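Local coordinates for Thiol:disulfide interchange protein, thioredoxin family protein (Chlorobaculum tepidum, PDB 3OR5), which probably acts as a thioredoxin-fold thiol:disulfide oxidoreductase of the TlpA-like kind, perhaps serving cytochrome c-type biogenesis, at residues V82-Y85 against M86-G90; S51-P54 against D55-Q58; G135-S138 against K139-D143. All coordinates share one frame; numbering follows the deposited sequence.

Contact 1. Residues V82-Y85 against M86-G90; sequences VKNY and MKTQG
Tyr85 sends CG anti to its own backbone N (chi1 -171°), while Gln89, one turn later, holds CG beside its N and folds again at chi2, and these torsions lay the glutamine's CG on the phenol ring. The pair belongs to the last turns of helix 79-89, the helix of a beta-alpha-beta unit between strands 68-74 and 95-97 of the thioredoxin fold. Gln89 CG stands 3.5 Å from the centroid of the Tyr85 ring and 23° off its normal, a CH-pi contact over one face, displaced toward the rim near CE1. Beyond CG, the amide plane of Gln89 is nearly parallel to the ring, the two planes 12° apart. NE2 of Gln89 donates to Thr88 OG1 at 3.1 Å, close to the amide plane, which helps hold the amide's rotation; a weak bond to OE1 from a water at the ring edge, 2.6 Å from Tyr85 OH, adds to it. Tyr85 also reaches Arg50, Ile53 and Pro54 of helix 47-63, so an alanine here would probably open a gap between the two helices, leaving Gln89 CG without the ring face it packs on and the water without its phenol partner. On the exposed side Lys87 reaches back so that NZ donates to Asn84 OD1 at 3.3 Å, from a position tilted out of the carbonyl plane. On the buried side selenomethionine Met86 places SE 4.4 Å from Val82 CG1, both residues packing on Val95. The helix closes in a Schellman motif with Gly90, at positive phi, as C-prime residue: Ile91 N turns to Met86 O, and Gly90 N makes a weak 3.3 Å bond to Lys87 O.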
loop_
_atom_site.group_PDB
_atom_site.type_symbol
_atom_site.label_atom_id
_atom_site.label_comp_id
_atom_site.label_asym_id
_atom_site.label_seq_id
_atom_site.Cartn_x
_atom_site.Cartn_y
_atom_site.Cartn_z
ATOM N N VAL A 82 9.274 -13.225 -0.756
ATOM C CA VAL A 82 8.737 -11.932 -1.239
ATOM C C VAL A 82 9.605 -11.411 -2.419
ATOM O O VAL A 82 9.053 -10.956 -3.428
ATOM C CB VAL A 82 8.729 -10.916 -0.109
ATOM C CG1 VAL A 82 8.131 -9.558 -0.646
ATOM C CG2 VAL A 82 7.758 -11.406 0.920
ATOM N N LYS A 83 10.945 -11.525 -2.306
ATOM C CA LYS A 83 11.808 -11.067 -3.416
ATOM C C LYS A 83 11.509 -11.858 -4.708
ATOM O O LYS A 83 11.389 -11.297 -5.814
ATOM C CB LYS A 83 13.289 -11.297 -3.041
ATOM C CG LYS A 83 14.330 -10.904 -4.122
ATOM C CD LYS A 83 14.825 -9.500 -3.851
ATOM C CE LYS A 83 16.008 -9.086 -4.836
ATOM N NZ LYS A 83 15.466 -9.187 -6.242
ATOM N N ASN A 84 11.307 -13.174 -4.607
ATOM C CA ASN A 84 10.944 -13.928 -5.815
ATOM C C ASN A 84 9.570 -13.611 -6.382
ATOM O O ASN A 84 9.409 -13.561 -7.552
ATOM C CB ASN A 84 11.065 -15.436 -5.575
ATOM C CG ASN A 84 11.383 -16.149 -6.854
ATOM O OD1 ASN A 84 12.352 -15.762 -7.565
ATOM N ND2 ASN A 84 10.569 -17.100 -7.223
ATOM N N TYR A 85 8.568 -13.338 -5.538
ATOM C CA TYR A 85 7.276 -12.940 -6.013
ATOM C C TYR A 85 7.357 -11.585 -6.784
ATOM O O TYR A 85 6.738 -11.409 -7.822
ATOM C CB TYR A 85 6.328 -12.838 -4.804
ATOM C CG TYR A 85 4.905 -12.647 -5.241
ATOM C CD1 TYR A 85 4.227 -13.618 -5.932
ATOM C CD2 TYR A 85 4.238 -11.441 -4.902
ATOM C CE1 TYR A 85 2.904 -13.413 -6.335
ATOM C CE2 TYR A 85 2.908 -11.255 -5.294
ATOM C CZ TYR A 85 2.270 -12.224 -5.984
ATOM O OH TYR A 85 0.961 -11.985 -6.355
HETATM N N MSE A 86 8.159 -10.696 -6.239
HETATM C CA MSE A 86 8.382 -9.395 -6.917
HETATM C C MSE A 86 8.940 -9.628 -8.288
HETATM O O MSE A 86 8.535 -8.894 -9.212
HETATM C CB MSE A 86 9.290 -8.490 -6.063
HETATM C CG MSE A 86 8.577 -7.981 -4.849
HETATM SE SE MSE A 86 9.936 -7.064 -3.759
HETATM C CE MSE A 86 10.205 -5.548 -4.831
ATOM N N LYS A 87 9.870 -10.564 -8.437
ATOM C CA LYS A 87 10.461 -10.840 -9.749
ATOM C C LYS A 87 9.420 -11.466 -10.672
ATOM O O LYS A 87 9.202 -11.031 -11.814
ATOM C CB LYS A 87 11.721 -11.717 -9.542
ATOM C CG LYS A 87 12.360 -12.127 -10.800
ATOM C CD LYS A 87 13.627 -12.884 -10.405
ATOM C CE LYS A 87 13.735 -14.210 -11.175
ATOM N NZ LYS A 87 12.602 -15.163 -10.770
ATOM N N THR A 88 8.733 -12.502 -10.196
ATOM C CA THR A 88 7.743 -13.219 -11.046
ATOM C C THR A 88 6.545 -12.400 -11.488
ATOM O O THR A 88 6.101 -12.473 -12.640
ATOM C CB THR A 88 7.280 -14.570 -10.419
ATOM O OG1 THR A 88 6.443 -14.347 -9.273
ATOM C CG2 THR A 88 8.424 -15.317 -10.031
ATOM N N GLN A 89 6.083 -11.491 -10.634
ATOM C CA GLN A 89 4.925 -10.666 -10.923
ATOM C C GLN A 89 5.285 -9.287 -11.441
ATOM O O GLN A 89 4.395 -8.517 -11.824
ATOM C CB GLN A 89 3.976 -10.536 -9.734
ATOM C CG GLN A 89 3.687 -11.863 -9.080
ATOM C CD GLN A 89 2.941 -12.831 -9.954
ATOM O OE1 GLN A 89 1.879 -12.522 -10.466
ATOM N NE2 GLN A 89 3.489 -14.038 -10.103
ATOM N N GLY A 90 6.569 -9.017 -11.469
ATOM C CA GLY A 90 7.046 -7.699 -11.903
ATOM C C GLY A 90 6.530 -6.529 -11.083
ATOM O O GLY A 90 5.956 -5.554 -11.625
HETATM O O HOH W 1 -0.057 -13.556 -8.118
#

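Contact 2. Residues S51-P54 against D55-Q58; sequences SEIP and DMVQ
Helix 47-63, which joins strands 36-42 and 68-74 in a beta-alpha-beta unit of the thioredoxin fold, is kinked at Pro54, whose N makes no bond to the turn before. A CxxC sequence, Cys46 and Cys49, spans the start of the helix, consistent with a thioredoxin-type redox centre. Having no N-H, Pro54 cannot donate there, yet its own carbonyl still serves the next turn, Gln58 N donating to Pro54 O at 3.1 Å from outside the carbonyl plane. The two bonds before it are regular: Met56 N reaches Glu52 O at 2.9 Å with an angle of 159° at the hydrogen, and Val57 N reaches Ile53 O at the same length. Glu52 O is also approached by Asp55 N, but that second bond is weak, bent to 121°.

Side chains one turn apart supply the buried packing. Selenomethionine Met56 keeps CG beside its backbone N (chi1 -72°), runs extended to SE and bends only at chi3, which brings SE obliquely across Ile53, whose CG1 is 4.1 Å away. Next to it Ile53 CG2 meets Val57 CG2 at 4.3 Å, so the two branches of Ile53 pack against different residues of the following turn. This face is covered by the sheet, its loops and helix 139-150: Ile53 rests on Phe42 and Tyr93, while Met56 lies on Asn40, Tyr93 and Phe142. Glu52, also buried, has CG wedged between its N and carbonyl carbon and extends beyond it toward Asn40 and Pro118. Its carboxylate borders the selenium as well, with Glu52 OE2 4.1 Å from Met56 SE.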
loop_
_atom_site.group_PDB
_atom_site.type_symbol
_atom_site.label_atom_id
_atom_site.label_comp_id
_atom_site.label_asym_id
_atom_site.label_seq_id
_atom_site.Cartn_x
_atom_site.Cartn_y
_atom_site.Cartn_z
ATOM N N SER A 51 -4.369 -12.708 -6.081
ATOM C CA SER A 51 -5.353 -12.320 -7.078
ATOM C C SER A 51 -5.257 -10.822 -7.379
ATOM O O SER A 51 -5.320 -10.356 -8.561
ATOM C CB SER A 51 -6.752 -12.631 -6.534
ATOM O OG SER A 51 -7.641 -12.413 -7.624
ATOM N N GLU A 52 -5.015 -10.059 -6.343
ATOM C CA GLU A 52 -5.093 -8.617 -6.522
ATOM C C GLU A 52 -3.793 -7.948 -6.901
ATOM O O GLU A 52 -3.830 -6.842 -7.571
ATOM C CB GLU A 52 -5.783 -7.893 -5.417
ATOM C CG GLU A 52 -5.120 -7.879 -4.164
ATOM C CD GLU A 52 -5.869 -6.964 -3.138
ATOM O OE1 GLU A 52 -7.130 -6.824 -3.193
ATOM O OE2 GLU A 52 -5.170 -6.367 -2.304
ATOM N N ILE A 53 -2.662 -8.515 -6.451
ATOM C CA ILE A 53 -1.392 -7.790 -6.741
ATOM C C ILE A 53 -1.132 -7.589 -8.245
ATOM O O ILE A 53 -0.653 -6.511 -8.606
ATOM C CB ILE A 53 -0.235 -8.423 -5.998
ATOM C CG1 ILE A 53 -0.357 -7.976 -4.514
ATOM C CG2 ILE A 53 1.157 -7.960 -6.626
ATOM C CD1 ILE A 53 0.541 -8.739 -3.572
ATOM N N PRO A 54 -1.430 -8.523 -9.124
ATOM C CA PRO A 54 -1.240 -8.218 -10.566
ATOM C C PRO A 54 -2.099 -7.060 -11.068
ATOM O O PRO A 54 -1.658 -6.293 -11.974
ATOM C CB PRO A 54 -1.585 -9.525 -11.277
ATOM C CG PRO A 54 -1.231 -10.570 -10.218
ATOM C CD PRO A 54 -1.604 -9.986 -8.871
ATOM N N ASP A 55 -3.291 -6.855 -10.511
ATOM C CA ASP A 55 -4.136 -5.709 -10.908
ATOM C C ASP A 55 -3.489 -4.444 -10.346
ATOM O O ASP A 55 -3.546 -3.435 -10.996
ATOM C CB ASP A 55 -5.552 -5.863 -10.335
ATOM C CG ASP A 55 -6.325 -7.031 -11.062
ATOM O OD1 ASP A 55 -5.973 -7.371 -12.193
ATOM O OD2 ASP A 55 -7.313 -7.560 -10.522
HETATM N N MSE A 56 -2.952 -4.512 -9.136
HETATM C CA MSE A 56 -2.268 -3.369 -8.526
HETATM C C MSE A 56 -1.106 -2.958 -9.443
HETATM O O MSE A 56 -0.889 -1.760 -9.638
HETATM C CB MSE A 56 -1.738 -3.662 -7.121
HETATM C CG MSE A 56 -2.931 -3.740 -6.199
HETATM SE SE MSE A 56 -2.303 -4.349 -4.407
HETATM C CE MSE A 56 -0.928 -3.174 -4.156
ATOM N N VAL A 57 -0.390 -3.973 -9.921
ATOM C CA VAL A 57 0.824 -3.654 -10.782
ATOM C C VAL A 57 0.301 -2.946 -12.054
ATOM O O VAL A 57 0.915 -1.953 -12.506
ATOM C CB VAL A 57 1.565 -4.957 -11.121
ATOM C CG1 VAL A 57 2.632 -4.705 -12.222
ATOM C CG2 VAL A 57 2.286 -5.437 -9.866
ATOM N N GLN A 58 -0.794 -3.418 -12.649
ATOM C CA GLN A 58 -1.287 -2.703 -13.816
ATOM C C GLN A 58 -1.724 -1.263 -13.513
ATOM O O GLN A 58 -1.489 -0.319 -14.314
ATOM C CB GLN A 58 -2.455 -3.443 -14.482
ATOM C CG GLN A 58 -2.639 -2.959 -15.923
ATOM C CD GLN A 58 -1.445 -3.259 -16.837
ATOM O OE1 GLN A 58 -1.012 -4.411 -16.948
ATOM N NE2 GLN A 58 -0.872 -2.210 -17.456
#

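Contact 3. Residues G135-S138 against K139-D143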
loop_
_atom_site.group_PDB
_atom_site.type_symbol
_atom_site.label_atom_id
_atom_site.label_comp_id
_atom_site.label_asym_id
_atom_site.label_seq_id
_atom_site.Cartn_x
_atom_site.Cartn_y
_atom_site.Cartn_z
ATOM N N GLY A 135 -11.646 -5.547 1.722
ATOM C CA GLY A 135 -12.401 -6.399 0.810
ATOM C C GLY A 135 -11.809 -6.329 -0.590
ATOM O O GLY A 135 -11.083 -5.388 -0.933
ATOM N N PRO A 136 -12.103 -7.323 -1.446
ATOM C CA PRO A 136 -11.409 -7.281 -2.759
ATOM C C PRO A 136 -11.841 -6.119 -3.610
ATOM O O PRO A 136 -13.001 -5.625 -3.500
ATOM C CB PRO A 136 -11.866 -8.565 -3.430
ATOM C CG PRO A 136 -13.306 -8.590 -2.950
ATOM C CD PRO A 136 -13.245 -8.269 -1.441
ATOM N N ARG A 137 -10.925 -5.697 -4.466
ATOM C CA ARG A 137 -11.173 -4.608 -5.359
ATOM C C ARG A 137 -10.688 -5.039 -6.706
ATOM O O ARG A 137 -9.589 -5.637 -6.825
ATOM C CB ARG A 137 -10.372 -3.345 -4.961
ATOM C CG ARG A 137 -10.803 -2.617 -3.662
ATOM C CD ARG A 137 -12.276 -2.072 -3.715
ATOM N NE ARG A 137 -12.618 -1.570 -2.394
ATOM C CZ ARG A 137 -13.216 -2.251 -1.422
ATOM N NH1 ARG A 137 -13.525 -3.537 -1.586
ATOM N NH2 ARG A 137 -13.479 -1.702 -0.245
ATOM N N SER A 138 -11.484 -4.710 -7.708
ATOM C CA SER A 138 -11.129 -4.926 -9.093
ATOM C C SER A 138 -10.088 -3.911 -9.594
ATOM O O SER A 138 -9.851 -2.872 -8.970
ATOM C CB SER A 138 -12.377 -4.840 -9.982
ATOM O OG SER A 138 -12.732 -3.479 -10.287
ATOM N N LYS A 139 -9.480 -4.234 -10.725
ATOM C CA LYS A 139 -8.638 -3.303 -11.432
ATOM C C LYS A 139 -9.337 -1.975 -11.718
ATOM O O LYS A 139 -8.854 -0.895 -11.361
ATOM C CB LYS A 139 -8.091 -3.964 -12.693
ATOM C CG LYS A 139 -6.954 -3.185 -13.303
ATOM C CD LYS A 139 -6.236 -4.045 -14.375
ATOM C CE LYS A 139 -7.207 -4.522 -15.493
ATOM N NZ LYS A 139 -6.398 -5.049 -16.660
ATOM N N ALA A 140 -10.548 -2.041 -12.254
ATOM C CA ALA A 140 -11.285 -0.849 -12.505
ATOM C C ALA A 140 -11.625 -0.102 -11.194
ATOM O O ALA A 140 -11.661 1.171 -11.225
ATOM C CB ALA A 140 -12.606 -1.191 -13.264
ATOM N N ASP A 141 -11.901 -0.835 -10.090
ATOM C CA ASP A 141 -12.175 -0.172 -8.770
ATOM C C ASP A 141 -10.909 0.550 -8.300
ATOM O O ASP A 141 -10.979 1.726 -7.903
ATOM C CB ASP A 141 -12.518 -1.164 -7.622
ATOM C CG ASP A 141 -13.864 -1.867 -7.820
ATOM O OD1 ASP A 141 -14.759 -1.218 -8.457
ATOM O OD2 ASP A 141 -13.986 -3.051 -7.344
ATOM N N PHE A 142 -9.747 -0.103 -8.429
ATOM C CA PHE A 142 -8.536 0.620 -7.976
ATOM C C PHE A 142 -8.320 1.839 -8.858
ATOM O O PHE A 142 -7.881 2.870 -8.415
ATOM C CB PHE A 142 -7.283 -0.279 -8.088
ATOM C CG PHE A 142 -7.085 -1.170 -6.940
ATOM C CD1 PHE A 142 -6.835 -0.685 -5.634
ATOM C CD2 PHE A 142 -7.109 -2.553 -7.142
ATOM C CE1 PHE A 142 -6.605 -1.592 -4.563
ATOM C CE2 PHE A 142 -6.891 -3.445 -6.070
ATOM C CZ PHE A 142 -6.657 -2.960 -4.768
ATOM N N ASP A 143 -8.512 1.715 -10.152
ATOM C CA ASP A 143 -8.360 2.889 -10.985
ATOM C C ASP A 143 -9.214 4.113 -10.619
ATOM O O ASP A 143 -8.777 5.247 -10.560
ATOM C CB ASP A 143 -8.610 2.360 -12.377
ATOM C CG ASP A 143 -8.037 3.193 -13.357
ATOM O OD1 ASP A 143 -6.794 3.036 -13.547
ATOM O OD2 ASP A 143 -8.844 4.016 -13.847
#
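From CB to NH1, Arg137 runs over Phe142, past Asp141 and back to its own loop, at the point where that loop turns into helix 139-150. Its CB lies over one face of the Phe142 ring, 3.8 Å from the centroid and 19° off the normal, a CH-pi contact offset toward CE2 and CZ. CG, beside the backbone N, starts a bend at chi2 that takes CD past Asp141, 4.0 Å from its CB. NE comes no nearer than 5.3 Å to Asp141 OD2, too far for a salt bridge, and the guanidinium stands almost perpendicular to the carboxylate. At the tip, NH1 donates to Pro136 O at 2.9 Å; the acceptor lies in the guanidinium plane, although the donor sits well above the plane of the carbonyl.

Ser138 is the N-cap, and with Asp141 it forms a capping box. With chi1 at 81°, Ser138 OG is held between its own N and carbonyl carbon, where it accepts from Asp141 N at 2.8 Å. In return Ser138 N donates to Asp141 OD2 at 3.0 Å, nearly straight at the hydrogen (166°) but meeting the oxygen from above the carboxylate plane. The first regular helical bond follows, Phe142 N to Ser138 O at 2.8 Å. Behind the cap, Phe142 packs on Val59 and Lys139 on Val59 and Gln58 of helix 47-63, while Asp143 OD1 accepts from Trp63 NE1. The two reciprocal bonds thus satisfy a helix-start N-H and the serine N-H together, and the aspartate's negative charge, set at the positive end of the helix dipole, would probably be stabilised there.

Overall arrangement
Contact 2, on helix 47-63, is the middle member: its centre lies 12 Å from that of contact 1 and 9 Å from that of contact 3, whereas contacts 1 and 3 are 21 Å apart between centres, with nearest atoms about 12 Å apart. Toward contact 1 the helix offers Ile53 and Pro54, with Tyr85 OH 3.8 Å from Ile53 CB, and Gly90 O meets Val57 CG1 at 3.5 Å. Toward contact 3, Met56 CG packs 4.0 Å from Phe142 CE2, and Lys139 CB lies 3.9 Å from Asp55 CG. The putative CxxC site is touched by Ile53 of contact 2; Tyr85 of contact 1 lies near it without contact.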